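Local coordinates for protein KLLA0C04147p (Kluyveromyces lactis, PDB 5H2A) that probably binds and transfers sterols as an OSBP-family protein, and is represented here by its ankyrin-repeat domain, at residues A58-P63 with A103-G108; N165-D170 with K205-L210; L210-L215 with K255-K260. All coordinates share one frame; numbering follows the deposited sequence.

Interaction 1. Residues A58-P63 with A103-G108; sequences AVQVSP and AFQSRG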
loop_
_atom_site.group_PDB
_atom_site.type_symbol
_atom_site.label_atom_id
_atom_site.label_comp_id
_atom_site.label_asym_id
_atom_site.label_seq_id
_atom_site.Cartn_x
_atom_site.Cartn_y
_atom_site.Cartn_z
ATOM N N ALA A 58 1.337 -20.069 8.805
ATOM C CA ALA A 58 0.246 -20.116 9.782
ATOM C C ALA A 58 -1.123 -20.127 9.095
ATOM O O ALA A 58 -2.015 -20.893 9.487
ATOM C CB ALA A 58 0.355 -18.940 10.766
ATOM N N VAL A 59 -1.317 -19.280 8.078
ATOM C CA VAL A 59 -2.548 -19.348 7.284
ATOM C C VAL A 59 -2.750 -20.760 6.735
ATOM O O VAL A 59 -3.875 -21.277 6.704
ATOM C CB VAL A 59 -2.521 -18.295 6.154
ATOM C CG1 VAL A 59 -3.665 -18.532 5.138
ATOM C CG2 VAL A 59 -2.580 -16.906 6.738
ATOM N N GLN A 60 -1.662 -21.424 6.326
ATOM C CA GLN A 60 -1.794 -22.772 5.770
ATOM C C GLN A 60 -2.200 -23.804 6.824
ATOM O O GLN A 60 -2.986 -24.701 6.521
ATOM C CB GLN A 60 -0.494 -23.223 5.094
ATOM C CG GLN A 60 -0.166 -22.545 3.766
ATOM C CD GLN A 60 1.270 -22.824 3.347
ATOM O OE1 GLN A 60 1.976 -21.939 2.863
ATOM N NE2 GLN A 60 1.716 -24.051 3.559
ATOM N N VAL A 61 -1.644 -23.743 8.041
ATOM C CA VAL A 61 -1.738 -24.904 8.938
ATOM C C VAL A 61 -2.267 -24.581 10.339
ATOM O O VAL A 61 -2.562 -25.498 11.119
ATOM C CB VAL A 61 -0.369 -25.611 9.074
ATOM C CG1 VAL A 61 0.274 -25.876 7.703
ATOM C CG2 VAL A 61 0.571 -24.795 9.996
ATOM N N SER A 62 -2.378 -23.277 10.691
ATOM C CA SER A 62 -2.607 -22.918 12.095
ATOM C C SER A 62 -4.071 -22.593 12.379
ATOM O O SER A 62 -4.790 -22.124 11.489
ATOM C CB SER A 62 -1.769 -21.691 12.481
ATOM O OG SER A 62 -0.393 -22.024 12.527
ATOM N N PRO A 63 -4.499 -22.755 13.640
ATOM C CA PRO A 63 -5.809 -22.226 14.056
ATOM C C PRO A 63 -5.849 -20.714 13.970
ATOM O O PRO A 63 -4.836 -20.033 14.149
ATOM C CB PRO A 63 -5.948 -22.676 15.519
ATOM C CG PRO A 63 -4.767 -23.543 15.823
ATOM C CD PRO A 63 -3.725 -23.293 14.775
ATOM N N ALA A 103 -7.530 -16.267 1.191
ATOM C CA ALA A 103 -8.604 -16.268 0.194
ATOM C C ALA A 103 -8.661 -17.593 -0.562
ATOM O O ALA A 103 -9.737 -18.180 -0.744
ATOM C CB ALA A 103 -8.388 -15.109 -0.782
ATOM N N PHE A 104 -7.506 -18.063 -1.038
ATOM C CA PHE A 104 -7.432 -19.324 -1.778
ATOM C C PHE A 104 -8.003 -20.490 -0.975
ATOM O O PHE A 104 -8.693 -21.357 -1.526
ATOM C CB PHE A 104 -5.971 -19.599 -2.146
ATOM C CG PHE A 104 -5.775 -20.838 -2.985
ATOM C CD1 PHE A 104 -6.183 -20.865 -4.313
ATOM C CD2 PHE A 104 -5.152 -21.959 -2.452
ATOM C CE1 PHE A 104 -5.983 -22.007 -5.091
ATOM C CE2 PHE A 104 -4.956 -23.101 -3.221
ATOM C CZ PHE A 104 -5.371 -23.122 -4.541
ATOM N N GLN A 105 -7.717 -20.532 0.323
ATOM C CA GLN A 105 -8.135 -21.600 1.221
ATOM C C GLN A 105 -9.528 -21.400 1.802
ATOM O O GLN A 105 -9.969 -22.234 2.601
ATOM C CB GLN A 105 -7.132 -21.734 2.380
ATOM C CG GLN A 105 -5.788 -22.224 1.929
ATOM C CD GLN A 105 -4.753 -22.236 3.051
ATOM O OE1 GLN A 105 -3.643 -21.738 2.874
ATOM N NE2 GLN A 105 -5.118 -22.789 4.203
ATOM N N SER A 106 -10.220 -20.321 1.433
ATOM C CA SER A 106 -11.551 -20.025 1.964
ATOM C C SER A 106 -11.557 -19.928 3.488
ATOM O O SER A 106 -12.490 -20.391 4.150
ATOM C CB SER A 106 -12.580 -21.064 1.484
ATOM O OG SER A 106 -12.652 -21.035 0.074
ATOM N N ARG A 107 -10.528 -19.296 4.064
ATOM C CA ARG A 107 -10.496 -19.074 5.515
ATOM C C ARG A 107 -11.094 -17.695 5.781
ATOM O O ARG A 107 -10.399 -16.689 5.936
ATOM C CB ARG A 107 -9.076 -19.213 6.065
ATOM C CG ARG A 107 -8.462 -20.606 5.835
ATOM C CD ARG A 107 -7.230 -20.846 6.765
ATOM N NE ARG A 107 -7.610 -20.883 8.177
ATOM C CZ ARG A 107 -6.762 -21.135 9.164
ATOM N NH1 ARG A 107 -5.490 -21.371 8.883
ATOM N NH2 ARG A 107 -7.184 -21.153 10.418
ATOM N N GLY A 108 -12.432 -17.655 5.813
ATOM C CA GLY A 108 -13.126 -16.383 5.906
ATOM C C GLY A 108 -12.739 -15.585 7.136
ATOM O O GLY A 108 -12.594 -14.367 7.072
#

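Interaction 2. Residues N165-D170 with K205-L210; sequences NNRDID and KRDILL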
loop_
_atom_site.group_PDB
_atom_site.type_symbol
_atom_site.label_atom_id
_atom_site.label_comp_id
_atom_site.label_asym_id
_atom_site.label_seq_id
_atom_site.Cartn_x
_atom_site.Cartn_y
_atom_site.Cartn_z
ATOM N N ASN A 165 -9.055 19.821 1.777
ATOM C CA ASN A 165 -9.798 20.927 2.396
ATOM C C ASN A 165 -8.962 21.637 3.451
ATOM O O ASN A 165 -9.073 22.857 3.610
ATOM C CB ASN A 165 -11.107 20.431 3.024
ATOM C CG ASN A 165 -12.131 19.999 1.995
ATOM O OD1 ASN A 165 -12.018 20.313 0.821
ATOM N ND2 ASN A 165 -13.157 19.303 2.449
ATOM N N ASN A 166 -8.107 20.903 4.160
ATOM C CA ASN A 166 -7.234 21.466 5.189
ATOM C C ASN A 166 -5.905 21.985 4.655
ATOM O O ASN A 166 -5.084 22.460 5.452
ATOM C CB ASN A 166 -6.952 20.413 6.269
ATOM C CG ASN A 166 -8.205 19.972 6.988
ATOM O OD1 ASN A 166 -9.230 20.655 6.929
ATOM N ND2 ASN A 166 -8.131 18.828 7.686
ATOM N N ARG A 167 -5.652 21.880 3.346
ATOM C CA ARG A 167 -4.348 22.217 2.768
ATOM C C ARG A 167 -3.205 21.560 3.543
ATOM O O ARG A 167 -2.157 22.163 3.782
ATOM C CB ARG A 167 -4.150 23.735 2.694
ATOM C CG ARG A 167 -5.231 24.471 1.918
ATOM C CD ARG A 167 -4.938 25.975 1.881
ATOM N NE ARG A 167 -3.842 26.249 0.959
ATOM C CZ ARG A 167 -2.652 26.715 1.310
ATOM N NH1 ARG A 167 -2.402 27.001 2.580
ATOM N NH2 ARG A 167 -1.729 26.928 0.380
ATOM N N ASP A 168 -3.396 20.294 3.915
ATOM C CA ASP A 168 -2.531 19.628 4.888
ATOM C C ASP A 168 -1.573 18.697 4.142
ATOM O O ASP A 168 -1.862 17.520 3.916
ATOM C CB ASP A 168 -3.395 18.897 5.913
ATOM C CG ASP A 168 -2.594 18.356 7.084
ATOM O OD1 ASP A 168 -1.363 18.227 6.950
ATOM O OD2 ASP A 168 -3.215 18.043 8.125
ATOM N N ILE A 169 -0.407 19.238 3.783
ATOM C CA ILE A 169 0.578 18.508 2.983
ATOM C C ILE A 169 1.089 17.271 3.722
ATOM O O ILE A 169 1.339 16.228 3.107
ATOM C CB ILE A 169 1.741 19.439 2.600
ATOM C CG1 ILE A 169 1.244 20.559 1.687
ATOM C CG2 ILE A 169 2.856 18.658 1.927
ATOM C CD1 ILE A 169 0.825 20.072 0.329
ATOM N N ASP A 170 1.312 17.383 5.036
ATOM C CA ASP A 170 1.757 16.219 5.798
ATOM C C ASP A 170 0.722 15.100 5.756
ATOM O O ASP A 170 1.072 13.929 5.581
ATOM C CB ASP A 170 2.036 16.601 7.249
ATOM C CG ASP A 170 3.253 17.486 7.391
ATOM O OD1 ASP A 170 4.119 17.461 6.490
ATOM O OD2 ASP A 170 3.349 18.186 8.414
ATOM N N LYS A 205 -8.106 28.137 -7.651
ATOM C CA LYS A 205 -7.810 28.731 -6.354
ATOM C C LYS A 205 -6.446 29.413 -6.305
ATOM O O LYS A 205 -6.141 30.049 -5.289
ATOM C CB LYS A 205 -7.892 27.660 -5.263
ATOM C CG LYS A 205 -9.332 27.262 -4.908
ATOM C CD LYS A 205 -9.332 26.032 -3.993
ATOM C CE LYS A 205 -10.746 25.698 -3.501
ATOM N NZ LYS A 205 -10.671 24.542 -2.551
ATOM N N ARG A 206 -5.630 29.297 -7.363
ATOM C CA ARG A 206 -4.267 29.841 -7.373
ATOM C C ARG A 206 -3.445 29.312 -6.204
ATOM O O ARG A 206 -2.593 30.013 -5.657
ATOM C CB ARG A 206 -4.271 31.372 -7.363
ATOM C CG ARG A 206 -4.231 31.982 -8.738
ATOM C CD ARG A 206 -5.517 31.746 -9.467
ATOM N NE ARG A 206 -5.512 32.322 -10.815
ATOM C CZ ARG A 206 -6.586 32.345 -11.599
ATOM N NH1 ARG A 206 -7.730 31.836 -11.154
ATOM N NH2 ARG A 206 -6.525 32.876 -12.813
ATOM N N ASP A 207 -3.697 28.072 -5.803
ATOM C CA ASP A 207 -3.029 27.496 -4.643
ATOM C C ASP A 207 -1.778 26.795 -5.172
ATOM O O ASP A 207 -1.806 25.626 -5.537
ATOM C CB ASP A 207 -3.969 26.549 -3.898
ATOM C CG ASP A 207 -3.429 26.144 -2.535
ATOM O OD1 ASP A 207 -2.190 26.209 -2.336
ATOM O OD2 ASP A 207 -4.239 25.768 -1.657
ATOM N N ILE A 208 -0.669 27.537 -5.222
ATOM C CA ILE A 208 0.570 27.017 -5.801
ATOM C C ILE A 208 1.059 25.806 -5.022
ATOM O O ILE A 208 1.455 24.788 -5.606
ATOM C CB ILE A 208 1.638 28.126 -5.837
ATOM C CG1 ILE A 208 1.236 29.193 -6.861
ATOM C CG2 ILE A 208 3.010 27.537 -6.157
ATOM C CD1 ILE A 208 2.059 30.488 -6.773
ATOM N N LEU A 209 1.050 25.907 -3.689
ATOM C CA LEU A 209 1.482 24.798 -2.833
ATOM C C LEU A 209 0.753 23.500 -3.171
ATOM O O LEU A 209 1.371 22.430 -3.308
ATOM C CB LEU A 209 1.239 25.158 -1.364
ATOM C CG LEU A 209 1.615 24.082 -0.334
ATOM C CD1 LEU A 209 3.125 23.957 -0.241
ATOM C CD2 LEU A 209 1.012 24.389 1.026
ATOM N N LEU A 210 -0.574 23.573 -3.281
ATOM C CA LEU A 210 -1.360 22.366 -3.510
ATOM C C LEU A 210 -1.274 21.911 -4.961
ATOM O O LEU A 210 -1.245 20.707 -5.223
ATOM C CB LEU A 210 -2.823 22.584 -3.105
ATOM C CG LEU A 210 -3.139 22.234 -1.641
ATOM C CD1 LEU A 210 -2.940 20.751 -1.375
ATOM C CD2 LEU A 210 -2.270 23.069 -0.679
#

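Interaction 3. Residues L210-L215 with K255-K260; sequences LCRWIL and KKMLEK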
loop_
_atom_site.group_PDB
_atom_site.type_symbol
_atom_site.label_atom_id
_atom_site.label_comp_id
_atom_site.label_asym_id
_atom_site.label_seq_id
_atom_site.Cartn_x
_atom_site.Cartn_y
_atom_site.Cartn_z
ATOM N N LEU A 210 -0.574 23.573 -3.281
ATOM C CA LEU A 210 -1.360 22.366 -3.510
ATOM C C LEU A 210 -1.274 21.911 -4.961
ATOM O O LEU A 210 -1.245 20.707 -5.223
ATOM C CB LEU A 210 -2.823 22.584 -3.105
ATOM C CG LEU A 210 -3.139 22.234 -1.641
ATOM C CD1 LEU A 210 -2.940 20.751 -1.375
ATOM C CD2 LEU A 210 -2.270 23.069 -0.679
ATOM N N CYS A 211 -1.221 22.845 -5.916
ATOM C CA CYS A 211 -1.017 22.429 -7.306
ATOM C C CYS A 211 0.299 21.680 -7.475
ATOM O O CYS A 211 0.356 20.673 -8.187
ATOM C CB CYS A 211 -1.058 23.632 -8.241
ATOM S SG CYS A 211 -2.720 24.274 -8.425
ATOM N N ARG A 212 1.375 22.170 -6.854
ATOM C CA ARG A 212 2.654 21.462 -6.949
ATOM C C ARG A 212 2.545 20.049 -6.387
ATOM O O ARG A 212 3.048 19.089 -6.989
ATOM C CB ARG A 212 3.745 22.245 -6.213
ATOM C CG ARG A 212 5.094 22.205 -6.919
ATOM C CD ARG A 212 6.226 22.745 -6.047
ATOM N NE ARG A 212 6.062 24.147 -5.679
ATOM C CZ ARG A 212 6.204 25.164 -6.523
ATOM N NH1 ARG A 212 6.492 24.939 -7.799
ATOM N NH2 ARG A 212 6.053 26.405 -6.090
ATOM N N TRP A 213 1.902 19.906 -5.230
ATOM C CA TRP A 213 1.726 18.593 -4.619
ATOM C C TRP A 213 0.919 17.676 -5.524
ATOM O O TRP A 213 1.288 16.509 -5.743
ATOM C CB TRP A 213 1.051 18.728 -3.244
ATOM C CG TRP A 213 1.109 17.421 -2.515
ATOM C CD1 TRP A 213 2.098 17.001 -1.669
ATOM C CD2 TRP A 213 0.194 16.323 -2.642
ATOM N NE1 TRP A 213 1.833 15.718 -1.227
ATOM C CE2 TRP A 213 0.674 15.277 -1.814
ATOM C CE3 TRP A 213 -0.993 16.123 -3.362
ATOM C CZ2 TRP A 213 0.011 14.058 -1.689
ATOM C CZ3 TRP A 213 -1.653 14.916 -3.229
ATOM C CH2 TRP A 213 -1.147 13.895 -2.405
ATOM N N ILE A 214 -0.196 18.187 -6.066
ATOM C CA ILE A 214 -1.013 17.376 -6.968
ATOM C C ILE A 214 -0.190 16.932 -8.175
ATOM O O ILE A 214 -0.193 15.754 -8.548
ATOM C CB ILE A 214 -2.269 18.155 -7.401
ATOM C CG1 ILE A 214 -3.204 18.362 -6.206
ATOM C CG2 ILE A 214 -2.999 17.426 -8.523
ATOM C CD1 ILE A 214 -4.267 19.440 -6.462
ATOM N N LEU A 215 0.553 17.868 -8.786
ATOM C CA LEU A 215 1.338 17.505 -9.971
ATOM C C LEU A 215 2.475 16.545 -9.630
ATOM O O LEU A 215 2.902 15.764 -10.488
ATOM C CB LEU A 215 1.884 18.759 -10.656
ATOM C CG LEU A 215 0.824 19.631 -11.341
ATOM C CD1 LEU A 215 1.419 20.956 -11.828
ATOM C CD2 LEU A 215 0.136 18.887 -12.483
ATOM N N LYS A 255 1.400 28.406 -14.718
ATOM C CA LYS A 255 1.561 28.070 -16.130
ATOM C C LYS A 255 2.815 27.226 -16.356
ATOM O O LYS A 255 2.771 26.199 -17.049
ATOM C CB LYS A 255 1.601 29.360 -16.955
ATOM C CG LYS A 255 2.089 29.226 -18.387
ATOM C CD LYS A 255 1.745 30.499 -19.180
ATOM C CE LYS A 255 2.526 30.613 -20.487
ATOM N NZ LYS A 255 3.829 31.334 -20.320
ATOM N N LYS A 256 3.944 27.646 -15.776
ATOM C CA LYS A 256 5.194 26.902 -15.948
ATOM C C LYS A 256 5.087 25.497 -15.373
ATOM O O LYS A 256 5.574 24.527 -15.972
ATOM C CB LYS A 256 6.350 27.658 -15.285
ATOM C CG LYS A 256 6.784 28.921 -16.032
ATOM C CD LYS A 256 8.121 29.438 -15.502
ATOM C CE LYS A 256 8.343 30.898 -15.871
ATOM N NZ LYS A 256 8.409 31.088 -17.350
ATOM N N MET A 257 4.461 25.367 -14.203
ATOM C CA MET A 257 4.273 24.046 -13.601
ATOM C C MET A 257 3.403 23.153 -14.474
ATOM O O MET A 257 3.668 21.948 -14.614
ATOM C CB MET A 257 3.628 24.188 -12.223
ATOM C CG MET A 257 4.463 24.873 -11.176
ATOM S SD MET A 257 3.387 25.390 -9.823
ATOM C CE MET A 257 2.135 24.115 -10.001
ATOM N N LEU A 258 2.346 23.718 -15.055
ATOM C CA LEU A 258 1.448 22.910 -15.881
ATOM C C LEU A 258 2.115 22.504 -17.186
ATOM O O LEU A 258 1.898 21.387 -17.678
ATOM C CB LEU A 258 0.157 23.682 -16.151
ATOM C CG LEU A 258 -0.732 23.808 -14.902
ATOM C CD1 LEU A 258 -1.851 24.803 -15.140
ATOM C CD2 LEU A 258 -1.295 22.417 -14.553
ATOM N N GLU A 259 2.927 23.398 -17.756
ATOM C CA GLU A 259 3.632 23.084 -18.992
ATOM C C GLU A 259 4.659 21.984 -18.772
ATOM O O GLU A 259 4.756 21.051 -19.579
ATOM C CB GLU A 259 4.291 24.347 -19.551
ATOM C CG GLU A 259 3.327 25.263 -20.257
ATOM C CD GLU A 259 3.935 26.636 -20.592
ATOM O OE1 GLU A 259 5.077 26.926 -20.163
ATOM O OE2 GLU A 259 3.258 27.424 -21.282
ATOM N N LYS A 260 5.405 22.050 -17.666
ATOM C CA LYS A 260 6.353 20.988 -17.360
ATOM C C LYS A 260 5.632 19.671 -17.075
ATOM O O LYS A 260 6.083 18.599 -17.503
ATOM C CB LYS A 260 7.225 21.403 -16.180
ATOM C CG LYS A 260 8.166 20.320 -15.691
ATOM C CD LYS A 260 8.627 20.588 -14.261
ATOM C CE LYS A 260 8.582 19.313 -13.406
ATOM N NZ LYS A 260 7.201 18.731 -13.292
#

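Interaction 1. Residues A58-P63 with A103-G108
Arg107 and Gln105 both start toward residues 58-63, with CG anti to the carbonyl carbon, beside the backbone N (chi1 -61° and -67°). The Gln105 chain continues extended. That of Arg107 bends at chi3 (65°) and presents the edge of its guanidinium to two backbone carbonyls. Arg107 NH1 donates to Val59 O at 2.7 Å, standing above the carbonyl plane. Arg107 NH1 and NH2 also fork end-on onto Ser62 O, each at 2.8 Å, now within the carbonyl plane. Both oxygens lie close to the guanidinium plane, so one flat group grips both. Gln105 NE2 adds a weak bond to Val59 O at 3.2 Å. Its other amide atom, Gln105 OE1, rests against Gln60 CG at 3.7 Å. Gln105 OE1 also lies 3.9 Å from Val59 CG1.

Val59 O belongs to the last turn of helix 54-61. Four residues on is Pro63, which has no N-H to give it. Arg107 holds the N-cap position of helix 108-115, after the Schellman turn at Ser106, within the predicted ankyrin repeat. Ile67 of helix 64-74 touches its side chain, and Ser62 OG bonds Leu23 O. The positive guanidinium thus supplies donors to carbonyls at a helix C-terminal end, where the helix dipole would probably add to the attraction.

Interaction 2. Residues N165-D170 with K205-L210
Arg167 reaches over from the turn before helix 169-176 to grip Asp207 in the turn before helix 208-215. Its CB starts against a methyl of Leu210, with Arg167 CB 3.9 Å from Leu210 CD2. CG follows past the same methyl and begins to near the carboxylate. Arg167 CD comes within 3.6 Å of Asp207 OD2. A bend at chi3 (74°) then brings the side of the guanidinium to Asp207, tip to tip. Arg167 NE donates to Asp207 OD2 at 2.7 Å, almost perfectly straight. Arg167 NH2 donates to Asp207 OD1 at 2.8 Å. This is a side-on salt bridge, one nitrogen to each oxygen. Both oxygens are met on the syn side but well out of the carboxylate plane, and the two flat groups are 30° apart. Arg167 NH2 also comes near a methyl of Leu209, 3.8 Å from Leu209 CD2.

Asp207 has a second task. At the N-cap, Asp207 OD1 accepts from Leu210 N at 3.2 Å. Leu210 N and Arg167 NH2 approach OD1 from opposite faces of the carboxylate. An alanine here would probably leave the Arg167 guanidinium without its charge partner and free to turn, and Leu210 N without its cap.

Beneath the ion pair the contact is apolar. Ile169 CG1 meets Leu209 CD2 at 3.9 Å, and Ile169 CD1 slides past Leu210 CD1. Phe202 of helix 198-204 touches both Asp207 and Leu210. The two turns match: Arg167 and Arg206 each form a Schellman motif with positive phi, and Asp168 and Asp207 each cap the next helix. Such tight helix-turn-helix links, stacked side by side, are typical of ankyrin repeats, and are consistent with this part of the ankyrin-repeat domain following that pattern.

Interaction 3. Residues L210-L215 with K255-K260
Met257 reaches across to Cys211, Arg212 and Leu215 in a nearly parallel helix pair of the ankyrin-repeat domain. The local axes of 210-215 and 255-260 are 10.7 Å apart and only 5° from parallel. Along 255-260, Met257 is the first residue to touch the other helix and carries most of the 255-260 side of the contact. Its CB lies 3.9 Å from Leu215 CD1. The first bond points toward helix 210-215, with CG anti to the carbonyl carbon (chi1 -66°). Met257 SD passes 3.7 Å from Arg212 NH1. Here the two side chains cross at about a right angle. The main partner of the Arg212 guanidinium is Glu253, one turn earlier on helix 249-268, which forms a salt bridge with NH2. The Arg212 guanidinium thus has the thioether and the Glu253 carboxylate as neighbours.

At chi3 (29°) the Met257 chain turns back. Met257 CE is 3.7 Å from Cys211 CB and equally close to Leu215 CD1, the two lying roughly at a right angle about it. Phe202 and Val203 of helix 198-204 also touch Cys211. The backbone of Met257 takes part too, with its O 3.7 Å from Leu215 CD1.

Leu258 comes next and adds a smaller apolar contact. Its buried side chain brings CD2 to 4.1 Å from Leu215 CD1, the same methyl that meets Met257 CE.

Overall arrangement
From the N terminus, interaction 1 closes first. It brings the end of helix 54-61 to the turn between helices 98-104 and 108-115. The long helix 139-165 then leads into the other half of the chain, where interaction 2 joins the turns before helices 169-176 and 208-215. Interaction 3 follows and sets helix 249-268 beside helix 208-215. The three loops are in series and none nests in another. Interactions 2 and 3 share Leu210, and their centres are about 12 Å apart. Helix 208-215 is used by both: helix 169-176 packs on it, with Ile169 on Trp213, and so does helix 249-268. Interaction 1 is separate, its centre about 44 Å from that of interaction 2.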